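Local structure of alpha-1,4-endofucoidanase (Mariniflexile fucanivorans, 6DLH) at residues E277-T282 with V316-T321; G293-G298 with A340-K345; A653-L658 with S692-G697; N707-N712 with I724-I729. The protein hydrolyses alpha-1,4 linkages within fucoidan as an endo-acting, retaining enzyme of glycoside hydrolase family 107, its catalytic domain being followed by Ig-like domains. All coordinates share one frame; numbering follows the deposited sequence.

Contact 1 of 4, residues E277-T282 with V316-T321. With EDO (1,2-ethanediol), chain B.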
# COMPACT_ATOMS: atom_id res chain seq x y z
N GLU A 277 2.22 7.58 35.38
CA GLU A 277 2.92 7.88 36.62
C GLU A 277 4.36 7.38 36.52
O GLU A 277 5.05 7.28 37.54
CB GLU A 277 2.22 7.24 37.83
CG GLU A 277 0.75 7.61 37.99
CD GLU A 277 0.42 9.06 38.31
OE1 GLU A 277 -0.77 9.35 38.54
OE2 GLU A 277 1.35 9.90 38.32
N GLY A 278 4.82 7.07 35.30
CA GLY A 278 6.12 6.42 35.18
C GLY A 278 6.62 6.42 33.75
O GLY A 278 6.46 7.40 33.03
N ASN A 279 7.21 5.29 33.34
CA ASN A 279 7.68 5.14 31.98
C ASN A 279 6.46 5.01 31.07
O ASN A 279 5.60 4.15 31.28
CB ASN A 279 8.69 4.00 31.84
CG ASN A 279 9.47 4.05 30.54
OD1 ASN A 279 8.90 4.29 29.47
ND2 ASN A 279 10.77 3.83 30.62
N PRO A 280 6.31 5.90 30.06
CA PRO A 280 5.16 5.83 29.15
C PRO A 280 5.23 4.65 28.18
O PRO A 280 4.28 4.43 27.44
CB PRO A 280 5.25 7.15 28.37
CG PRO A 280 6.72 7.50 28.42
CD PRO A 280 7.19 7.04 29.79
N PHE A 281 6.36 3.93 28.18
CA PHE A 281 6.51 2.78 27.31
C PHE A 281 6.52 1.49 28.13
O PHE A 281 7.28 1.37 29.09
CB PHE A 281 7.78 2.89 26.46
CG PHE A 281 7.97 4.20 25.74
CD1 PHE A 281 7.11 4.58 24.71
CD2 PHE A 281 9.01 5.06 26.08
CE1 PHE A 281 7.28 5.78 24.05
CE2 PHE A 281 9.17 6.27 25.42
CZ PHE A 281 8.31 6.63 24.40
N THR A 282 5.64 0.56 27.76
CA THR A 282 5.73 -0.82 28.22
C THR A 282 7.16 -1.33 28.00
O THR A 282 7.78 -1.04 26.97
CB THR A 282 4.66 -1.69 27.53
OG1 THR A 282 3.40 -1.27 28.04
CG2 THR A 282 4.82 -3.17 27.79
N VAL A 316 6.27 12.62 25.08
CA VAL A 316 7.21 13.26 24.18
C VAL A 316 8.33 13.92 24.98
O VAL A 316 9.50 13.82 24.62
CB VAL A 316 6.45 14.20 23.22
CG1 VAL A 316 6.96 15.62 23.19
CG2 VAL A 316 6.27 13.61 21.83
N VAL A 317 7.97 14.54 26.12
CA VAL A 317 8.96 15.16 27.00
C VAL A 317 9.87 14.07 27.56
O VAL A 317 11.08 14.27 27.64
CB VAL A 317 8.31 16.02 28.09
CG1 VAL A 317 9.32 16.48 29.14
CG2 VAL A 317 7.61 17.23 27.49
N PHE A 318 9.29 12.91 27.90
CA PHE A 318 10.06 11.76 28.38
C PHE A 318 11.17 11.38 27.39
O PHE A 318 12.26 10.99 27.79
CB PHE A 318 9.16 10.55 28.63
CG PHE A 318 9.84 9.37 29.29
CD1 PHE A 318 9.91 9.27 30.67
CD2 PHE A 318 10.42 8.37 28.53
CE1 PHE A 318 10.54 8.19 31.28
CE2 PHE A 318 11.06 7.29 29.13
CZ PHE A 318 11.12 7.20 30.51
N MET A 319 10.85 11.47 26.09
CA MET A 319 11.79 11.12 25.03
C MET A 319 12.94 12.12 25.03
O MET A 319 14.10 11.75 24.87
CB MET A 319 11.10 11.09 23.66
CG MET A 319 10.22 9.88 23.46
SD MET A 319 9.18 9.95 21.97
CE MET A 319 10.42 9.99 20.68
N GLN A 320 12.61 13.40 25.25
CA GLN A 320 13.61 14.45 25.33
C GLN A 320 14.50 14.26 26.56
O GLN A 320 15.73 14.31 26.45
CB GLN A 320 12.92 15.81 25.33
CG GLN A 320 13.86 16.99 25.53
CD GLN A 320 13.04 18.26 25.54
OE1 GLN A 320 13.05 19.03 24.58
NE2 GLN A 320 12.29 18.45 26.62
N THR A 321 13.89 14.05 27.74
CA THR A 321 14.63 13.99 28.99
C THR A 321 15.65 12.86 28.94
O THR A 321 16.74 12.97 29.50
CB THR A 321 13.70 13.83 30.21
OG1 THR A 321 12.78 14.92 30.14
CG2 THR A 321 14.44 13.86 31.53
C1 EDO B . 5.15 11.20 32.86
O1 EDO B . 6.02 12.34 32.86
C2 EDO B . 5.56 10.27 31.74
O2 EDO B . 4.49 9.35 31.56
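Phe-318, on helix 307-321, lays its ring against Asn-279, Pro-280 and Phe-281 of the loop 277-282. Its CB already touches the proline, lying 3.9 Å from Pro-280 CG. CG is anti to the backbone N (chi1 -173°), carried out over the proline; the ring beyond it has Pro-280 over one face. Pro-280 CD sits over the ring centre, 3.5 Å from the centroid and 10° off the normal, a CH-pi contact with the proline methylene. Further out, Phe-318 CD2 meets Phe-281 CE2 at 4.0 Å, the two side chains crossing obliquely. The tip reaches the carboxamide of Asn-279: Phe-318 CE2 is 3.7 Å from Asn-279 OD1, and Phe-318 CZ is 3.4 Å from Asn-279 ND2, with amide and ring planes 51° apart. The amide is occupied by other partners. Asn-279 OD1 accepts from Phe-281 N (2.9 Å) in an Asx turn, while ND2 donates to Ala-326 O and Asp-329 OD2, close to calcium ligand Phe-327. The next residue, Met-319, places CG in plane at the edge of the Phe-281 ring, 3.9 Å from Phe-281 CZ. An alanine in place of Phe-318 would probably open a gap beside Pro-280 and Asn-279, leaving the proline methylene without its aromatic face. Across the two segments the chemistry is therefore dispersive, and the polar bonds of Asn-279 shape the loop that receives the ring.

Contact 2 of 4, residues G293-G298 with A340-K345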
# COMPACT_ATOMS: atom_id res chain seq x y z
N GLY A 293 5.27 2.38 21.00
CA GLY A 293 4.95 3.72 21.45
C GLY A 293 3.55 4.18 21.04
O GLY A 293 3.38 5.30 20.58
N HIS A 294 2.56 3.31 21.23
CA HIS A 294 1.15 3.65 21.07
C HIS A 294 0.80 4.76 22.07
O HIS A 294 1.22 4.71 23.22
CB HIS A 294 0.34 2.38 21.30
CG HIS A 294 -1.10 2.45 20.91
ND1 HIS A 294 -2.07 2.99 21.74
CD2 HIS A 294 -1.75 1.96 19.82
CE1 HIS A 294 -3.25 2.88 21.16
NE2 HIS A 294 -3.08 2.25 19.99
N PRO A 295 0.03 5.80 21.67
CA PRO A 295 -0.36 6.85 22.60
C PRO A 295 -1.37 6.39 23.66
O PRO A 295 -2.04 5.38 23.50
CB PRO A 295 -0.97 7.94 21.70
CG PRO A 295 -1.38 7.22 20.44
CD PRO A 295 -0.44 6.04 20.30
N PHE A 296 -1.47 7.16 24.75
CA PHE A 296 -2.53 6.98 25.72
C PHE A 296 -3.87 7.35 25.08
O PHE A 296 -3.92 8.17 24.16
CB PHE A 296 -2.29 7.87 26.93
CG PHE A 296 -1.09 7.50 27.76
CD1 PHE A 296 -1.22 6.65 28.85
CD2 PHE A 296 0.17 8.02 27.48
CE1 PHE A 296 -0.12 6.32 29.63
CE2 PHE A 296 1.27 7.70 28.26
CZ PHE A 296 1.12 6.84 29.33
N GLY A 297 -4.95 6.74 25.58
CA GLY A 297 -6.28 6.98 25.06
C GLY A 297 -6.67 5.92 24.04
O GLY A 297 -5.82 5.22 23.49
N GLY A 298 -7.97 5.77 23.79
CA GLY A 298 -8.39 4.68 22.93
C GLY A 298 -8.42 5.09 21.46
O GLY A 298 -7.44 5.64 20.93
N ALA A 340 13.69 5.21 22.21
CA ALA A 340 12.37 5.74 22.51
C ALA A 340 11.71 6.18 21.21
O ALA A 340 12.28 6.96 20.46
CB ALA A 340 12.49 6.88 23.50
N HIS A 341 10.50 5.67 20.96
CA HIS A 341 9.80 5.99 19.73
C HIS A 341 8.30 6.13 20.00
O HIS A 341 7.74 5.41 20.83
CB HIS A 341 10.12 4.95 18.64
CG HIS A 341 9.10 4.87 17.55
ND1 HIS A 341 7.96 4.09 17.67
CD2 HIS A 341 9.04 5.46 16.34
CE1 HIS A 341 7.24 4.20 16.57
NE2 HIS A 341 7.89 5.03 15.74
N PHE A 342 7.66 7.04 19.26
CA PHE A 342 6.27 7.40 19.49
C PHE A 342 5.50 7.19 18.19
O PHE A 342 6.03 7.50 17.12
CB PHE A 342 6.22 8.84 20.02
CG PHE A 342 4.88 9.37 20.48
CD1 PHE A 342 3.90 8.54 21.00
CD2 PHE A 342 4.62 10.74 20.45
CE1 PHE A 342 2.68 9.04 21.43
CE2 PHE A 342 3.41 11.25 20.90
CZ PHE A 342 2.45 10.40 21.39
N PHE A 343 4.26 6.66 18.30
CA PHE A 343 3.37 6.46 17.16
C PHE A 343 2.07 7.25 17.33
O PHE A 343 0.99 6.66 17.44
CB PHE A 343 3.09 4.97 16.92
CG PHE A 343 2.48 4.61 15.58
CD1 PHE A 343 2.31 5.57 14.59
CD2 PHE A 343 2.09 3.31 15.31
CE1 PHE A 343 1.77 5.23 13.35
CE2 PHE A 343 1.57 2.96 14.07
CZ PHE A 343 1.39 3.92 13.10
N PRO A 344 2.11 8.60 17.30
CA PRO A 344 0.90 9.41 17.47
C PRO A 344 0.07 9.53 16.20
O PRO A 344 0.52 9.13 15.12
CB PRO A 344 1.49 10.78 17.83
CG PRO A 344 2.78 10.84 17.03
CD PRO A 344 3.31 9.42 17.06
N LYS A 345 -1.15 10.07 16.33
CA LYS A 345 -2.01 10.39 15.20
C LYS A 345 -2.05 11.90 15.01
O LYS A 345 -2.16 12.63 15.98
CB LYS A 345 -3.48 10.04 15.46
CG LYS A 345 -3.77 8.78 16.25
CD LYS A 345 -5.24 8.66 16.58
CE LYS A 345 -5.48 7.84 17.83
NZ LYS A 345 -6.89 7.39 17.92
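Gly-293 and Phe-343 are joined by the single backbone hydrogen bond of this contact, from Phe-343 N to Gly-293 O at 2.8 Å, with the donor 39° above the carbonyl plane. The same oxygen lies near the plane of the Phe-342 ring at its edge, 3.3 Å from Phe-342 CD1. The glycine CA also makes a CA-H...O contact with His-341 O (3.3 Å between CA and O); a CB here would collide with that oxygen, and phi is positive as well. Pro-295 continues the packing. Its CB meets the edge of Phe-342 at CE1 (3.8 Å), and its CD lies 3.3 Å from Phe-343 O, which also accepts from Trp-351 NE1. Pro-344 CB backs one face of the Phe-342 ring, offset toward the rim, and Leu-315, Val-316 and Met-319 of helix 307-321 pack on the same side chain. The extended Lys-345 chain brings NZ to 3.5 Å from Gly-298 O, but its hydrogen bond goes to Gly-300 O, with a cation-pi contact to Trp-351. Further out, His-341 bonds through ND1 to Thr-291 O and through NE2 to Thr-379 OG1, so that the imidazole links the loop with strand 377-379, next to its own strand 341-342. That strand is outermost in the seven-stranded parallel sheet, and a loop following the opposite edge strand, 266-269, lies against it, consistent with closure of a (beta/alpha)8-like barrel as in GH29 fucosidases.

Contact 3 of 4, residues A653-L658 with S692-G697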
# COMPACT_ATOMS: atom_id res chain seq x y z
N ALA A 653 -43.69 3.08 -0.02
CA ALA A 653 -43.17 3.28 -1.36
C ALA A 653 -42.25 2.11 -1.72
O ALA A 653 -41.46 1.65 -0.89
CB ALA A 653 -42.46 4.61 -1.48
N TYR A 654 -42.41 1.62 -2.95
CA TYR A 654 -41.65 0.50 -3.47
C TYR A 654 -40.64 1.04 -4.47
O TYR A 654 -40.92 2.01 -5.18
CB TYR A 654 -42.59 -0.49 -4.17
CG TYR A 654 -41.93 -1.76 -4.64
CD1 TYR A 654 -41.79 -2.84 -3.79
CD2 TYR A 654 -41.42 -1.87 -5.93
CE1 TYR A 654 -41.18 -4.01 -4.20
CE2 TYR A 654 -40.79 -3.03 -6.36
CZ TYR A 654 -40.68 -4.11 -5.49
OH TYR A 654 -40.06 -5.26 -5.89
N ASN A 655 -39.46 0.40 -4.49
CA ASN A 655 -38.40 0.73 -5.43
C ASN A 655 -37.62 -0.54 -5.76
O ASN A 655 -37.37 -1.36 -4.88
CB ASN A 655 -37.46 1.82 -4.88
CG ASN A 655 -38.07 3.20 -4.93
OD1 ASN A 655 -38.18 3.80 -5.99
ND2 ASN A 655 -38.48 3.71 -3.77
N TYR A 656 -37.25 -0.67 -7.04
CA TYR A 656 -36.39 -1.74 -7.53
C TYR A 656 -35.82 -1.35 -8.89
O TYR A 656 -36.57 -0.97 -9.79
CB TYR A 656 -37.17 -3.05 -7.66
CG TYR A 656 -36.30 -4.28 -7.73
CD1 TYR A 656 -35.60 -4.61 -8.89
CD2 TYR A 656 -36.18 -5.12 -6.64
CE1 TYR A 656 -34.81 -5.74 -8.96
CE2 TYR A 656 -35.40 -6.26 -6.70
CZ TYR A 656 -34.71 -6.58 -7.86
OH TYR A 656 -33.94 -7.70 -7.91
N THR A 657 -34.49 -1.46 -9.03
CA THR A 657 -33.81 -1.05 -10.25
C THR A 657 -33.44 -2.29 -11.07
O THR A 657 -32.77 -3.20 -10.58
CB THR A 657 -32.63 -0.11 -9.96
OG1 THR A 657 -33.14 1.14 -9.49
CG2 THR A 657 -31.76 0.15 -11.17
N LEU A 658 -33.92 -2.32 -12.32
CA LEU A 658 -33.51 -3.31 -13.30
C LEU A 658 -32.22 -2.83 -13.97
O LEU A 658 -32.12 -1.66 -14.34
CB LEU A 658 -34.62 -3.52 -14.33
CG LEU A 658 -35.94 -4.10 -13.81
CD1 LEU A 658 -36.95 -4.24 -14.94
CD2 LEU A 658 -35.72 -5.44 -13.11
N SER A 692 -29.97 1.28 -16.65
CA SER A 692 -30.88 0.90 -15.57
C SER A 692 -32.26 1.53 -15.72
O SER A 692 -32.39 2.67 -16.17
CB SER A 692 -30.27 1.24 -14.23
OG SER A 692 -29.97 2.62 -14.15
N TRP A 693 -33.29 0.77 -15.32
CA TRP A 693 -34.68 1.20 -15.33
C TRP A 693 -35.28 0.97 -13.94
O TRP A 693 -35.11 -0.10 -13.36
CB TRP A 693 -35.47 0.44 -16.41
CG TRP A 693 -35.04 0.75 -17.82
CD1 TRP A 693 -33.86 0.42 -18.41
CD2 TRP A 693 -35.79 1.46 -18.82
NE1 TRP A 693 -33.81 0.88 -19.69
CE2 TRP A 693 -34.99 1.52 -19.98
CE3 TRP A 693 -37.06 2.06 -18.85
CZ2 TRP A 693 -35.41 2.15 -21.15
CZ3 TRP A 693 -37.48 2.69 -20.01
CH2 TRP A 693 -36.66 2.73 -21.14
N LYS A 694 -35.99 1.98 -13.41
CA LYS A 694 -36.52 1.89 -12.06
C LYS A 694 -38.01 1.58 -12.07
O LYS A 694 -38.81 2.29 -12.69
CB LYS A 694 -36.22 3.16 -11.25
CG LYS A 694 -36.68 3.12 -9.79
CD LYS A 694 -36.24 4.30 -8.95
CE LYS A 694 -37.07 5.55 -9.17
NZ LYS A 694 -36.49 6.72 -8.46
N LEU A 695 -38.37 0.51 -11.36
CA LEU A 695 -39.75 0.16 -11.06
C LEU A 695 -40.13 0.82 -9.74
O LEU A 695 -39.50 0.56 -8.71
CB LEU A 695 -39.86 -1.36 -10.94
CG LEU A 695 -39.59 -2.15 -12.22
CD1 LEU A 695 -39.27 -3.60 -11.90
CD2 LEU A 695 -40.78 -2.06 -13.16
N SER A 696 -41.16 1.67 -9.77
CA SER A 696 -41.60 2.34 -8.56
C SER A 696 -43.12 2.45 -8.50
O SER A 696 -43.82 2.20 -9.48
CB SER A 696 -40.93 3.68 -8.42
OG SER A 696 -41.10 4.45 -9.60
N GLY A 697 -43.60 2.84 -7.32
CA GLY A 697 -45.02 3.02 -7.05
C GLY A 697 -45.33 2.63 -5.62
O GLY A 697 -44.49 2.04 -4.94
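Trp-693 O accepts the shortest backbone bond between the two strands, from Leu-658 N at 2.7 Å and nearly along the C=O axis. The same oxygen also receives a CA-H...O contact from Thr-657 CA. Trp-693 N donates back to Leu-658 O (2.9 Å), which completes a hydrogen-bonded antiparallel pair. Tyr-656 and Leu-695 form the next such pair: Leu-695 N reaches Tyr-656 O at 2.8 Å, while the return bond is longer and more bent, with 138° at the hydrogen. Tyr-654 N to Gly-697 O closes the ladder. Side chains alternate between the two faces. On the face of Tyr-654, Tyr-656, Leu-658, Trp-693 and Leu-695, the leucines meet diagonally, Leu-695 CD1 lying 3.9 Å from both CG and CD1 of Leu-658. Tyr-654 OH bonds to Thr-646 O of strand 642-649. The other face, more open to solvent, carries more polar groups: Asn-655 OD1 lies beside the Lys-694 chain, 3.6 Å from Lys-694 CD. At the strand end, Thr-657 CG2 touches Ser-692 CB at 3.6 Å. One apolar and one polar face, on a strand pair extended by 684-689, mark one wall of a beta sandwich, here the last Ig-like domain of the chain.

Contact 4 of 4, residues N707-N712 with I724-I729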
# COMPACT_ATOMS: atom_id res chain seq x y z
N ASN A 707 -48.39 -10.06 -7.31
CA ASN A 707 -48.78 -9.12 -8.35
C ASN A 707 -47.97 -9.41 -9.61
O ASN A 707 -46.75 -9.23 -9.61
CB ASN A 707 -48.55 -7.67 -7.92
CG ASN A 707 -49.55 -7.17 -6.90
OD1 ASN A 707 -50.15 -6.11 -7.10
ND2 ASN A 707 -49.75 -7.90 -5.82
N SER A 708 -48.66 -9.84 -10.68
CA SER A 708 -47.99 -10.27 -11.89
C SER A 708 -48.00 -9.15 -12.93
O SER A 708 -49.03 -8.52 -13.17
CB SER A 708 -48.60 -11.55 -12.41
OG SER A 708 -47.97 -11.96 -13.61
N PHE A 709 -46.84 -8.91 -13.54
CA PHE A 709 -46.67 -7.87 -14.54
C PHE A 709 -45.94 -8.44 -15.76
O PHE A 709 -45.26 -9.45 -15.66
CB PHE A 709 -45.85 -6.70 -13.99
CG PHE A 709 -46.40 -6.06 -12.74
CD1 PHE A 709 -46.15 -6.60 -11.49
CD2 PHE A 709 -47.18 -4.91 -12.82
CE1 PHE A 709 -46.66 -6.01 -10.34
CE2 PHE A 709 -47.69 -4.32 -11.67
CZ PHE A 709 -47.43 -4.87 -10.43
N THR A 710 -46.08 -7.77 -16.91
CA THR A 710 -45.32 -8.16 -18.08
C THR A 710 -44.64 -6.92 -18.66
O THR A 710 -45.22 -5.84 -18.68
CB THR A 710 -46.17 -8.96 -19.08
OG1 THR A 710 -47.10 -8.08 -19.73
CG2 THR A 710 -46.92 -10.12 -18.45
N PHE A 711 -43.40 -7.10 -19.12
CA PHE A 711 -42.61 -6.00 -19.64
C PHE A 711 -41.96 -6.41 -20.96
O PHE A 711 -41.56 -7.55 -21.14
CB PHE A 711 -41.58 -5.52 -18.60
CG PHE A 711 -42.17 -4.74 -17.45
CD1 PHE A 711 -42.60 -5.39 -16.29
CD2 PHE A 711 -42.30 -3.36 -17.51
CE1 PHE A 711 -43.13 -4.67 -15.23
CE2 PHE A 711 -42.85 -2.65 -16.45
CZ PHE A 711 -43.27 -3.31 -15.31
N ASN A 712 -41.86 -5.45 -21.88
CA ASN A 712 -41.32 -5.75 -23.19
C ASN A 712 -40.00 -5.02 -23.39
O ASN A 712 -39.87 -3.84 -23.05
CB ASN A 712 -42.36 -5.55 -24.31
CG ASN A 712 -41.78 -5.83 -25.68
OD1 ASN A 712 -41.93 -6.93 -26.21
ND2 ASN A 712 -41.10 -4.85 -26.25
N ILE A 724 -42.66 -10.05 -14.42
CA ILE A 724 -42.16 -9.58 -13.13
C ILE A 724 -43.22 -9.87 -12.06
O ILE A 724 -44.38 -9.49 -12.22
CB ILE A 724 -41.80 -8.08 -13.20
CG1 ILE A 724 -40.45 -7.83 -13.89
CG2 ILE A 724 -41.81 -7.45 -11.81
CD1 ILE A 724 -40.45 -8.03 -15.39
N LEU A 725 -42.80 -10.53 -10.97
CA LEU A 725 -43.69 -11.01 -9.92
C LEU A 725 -43.25 -10.42 -8.58
O LEU A 725 -42.15 -10.69 -8.11
CB LEU A 725 -43.59 -12.54 -9.92
CG LEU A 725 -44.33 -13.28 -8.80
CD1 LEU A 725 -45.83 -13.34 -9.09
CD2 LEU A 725 -43.78 -14.70 -8.64
N ILE A 726 -44.12 -9.58 -7.99
CA ILE A 726 -43.88 -8.95 -6.70
C ILE A 726 -44.99 -9.38 -5.74
O ILE A 726 -46.17 -9.15 -6.00
CB ILE A 726 -43.84 -7.41 -6.82
CG1 ILE A 726 -42.71 -6.92 -7.71
CG2 ILE A 726 -43.78 -6.78 -5.44
CD1 ILE A 726 -42.90 -5.50 -8.22
N ASN A 727 -44.58 -9.97 -4.61
CA ASN A 727 -45.48 -10.21 -3.49
C ASN A 727 -45.61 -8.93 -2.66
O ASN A 727 -44.62 -8.38 -2.19
CB ASN A 727 -44.98 -11.36 -2.61
CG ASN A 727 -45.99 -11.76 -1.56
OD1 ASN A 727 -47.09 -11.22 -1.54
ND2 ASN A 727 -45.63 -12.70 -0.71
N VAL A 728 -46.86 -8.47 -2.49
CA VAL A 728 -47.15 -7.30 -1.66
C VAL A 728 -47.67 -7.79 -0.31
O VAL A 728 -48.72 -8.42 -0.25
CB VAL A 728 -48.15 -6.35 -2.36
CG1 VAL A 728 -48.58 -5.20 -1.46
CG2 VAL A 728 -47.61 -5.81 -3.68
N ILE A 729 -46.92 -7.51 0.76
CA ILE A 729 -47.31 -7.85 2.12
C ILE A 729 -48.12 -6.69 2.70
O ILE A 729 -47.69 -5.54 2.64
CB ILE A 729 -46.08 -8.15 3.01
CG1 ILE A 729 -45.12 -9.18 2.38
CG2 ILE A 729 -46.49 -8.55 4.42
CD1 ILE A 729 -45.66 -10.59 2.34
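Within residues 707-712 and 724-729 of the beta hairpin of strands 705-713 and 720-729, two hydrogen-bonded antiparallel pairs form, Asn-707 with Ile-726 and Phe-709 with Ile-724. Asn-707 N reaches Ile-726 O at 2.7 Å, and Ile-726 N returns a nearly straight bond (172°) to Asn-707 O at 3.1 Å. Phe-709 N to Ile-724 O and Ile-724 N to Phe-709 O are both 2.9 Å; Ile-724 O also lies in plane at the edge of the Phe-709 ring, 3.5 Å from Phe-709 CD1. Phe-711, further along, meets Ile-724, whose CG1 is anti to the carbonyl carbon (chi1 -78°); Ile-724 CD1, beyond it, touches Phe-711 CD1 at 3.5 Å, the side chains crossing at about a right angle. The Asn-707 amide crosses beside Val-728, ND2 3.7 Å from Val-728 CG2. This buried amide is satisfied beyond the two segments, ND2 donating to Asp-703 O and OD1 accepting from Trp-682 NE1. An alanine at Asn-707 would probably leave the Trp-682 indole N-H and the Asp-703 carbonyl without these mates and thin the packing on Val-728. Within its four-stranded sheet the hairpin is central: strand 642-649 flanks 720-729, with Leu-645 against Ile-724 and Ile-726, and strand 674-678 flanks 705-713, with Lys-676 touching Phe-709 and Phe-711.

In the fold
The four contacts form two pairs in different domains, contact 2 lying about 50 Å from contact 3 between centres. Contacts 1 and 2 belong to the catalytic domain and are largely buried. Both use the long connection between strand 266-269 and helix 307-321, and they touch directly where Phe-281 CE1 meets His-341 O at 3.3 Å. Loops there are held by rings and prolines, with one backbone bond in contact 2 and none between the segments of contact 1. Contacts 3 and 4, in the last Ig-like domain, rest on backbone ladders. Contact 3 turns one face to solvent, contact 4 is more buried, and their sheets pack together through Leu-695 and Phe-711.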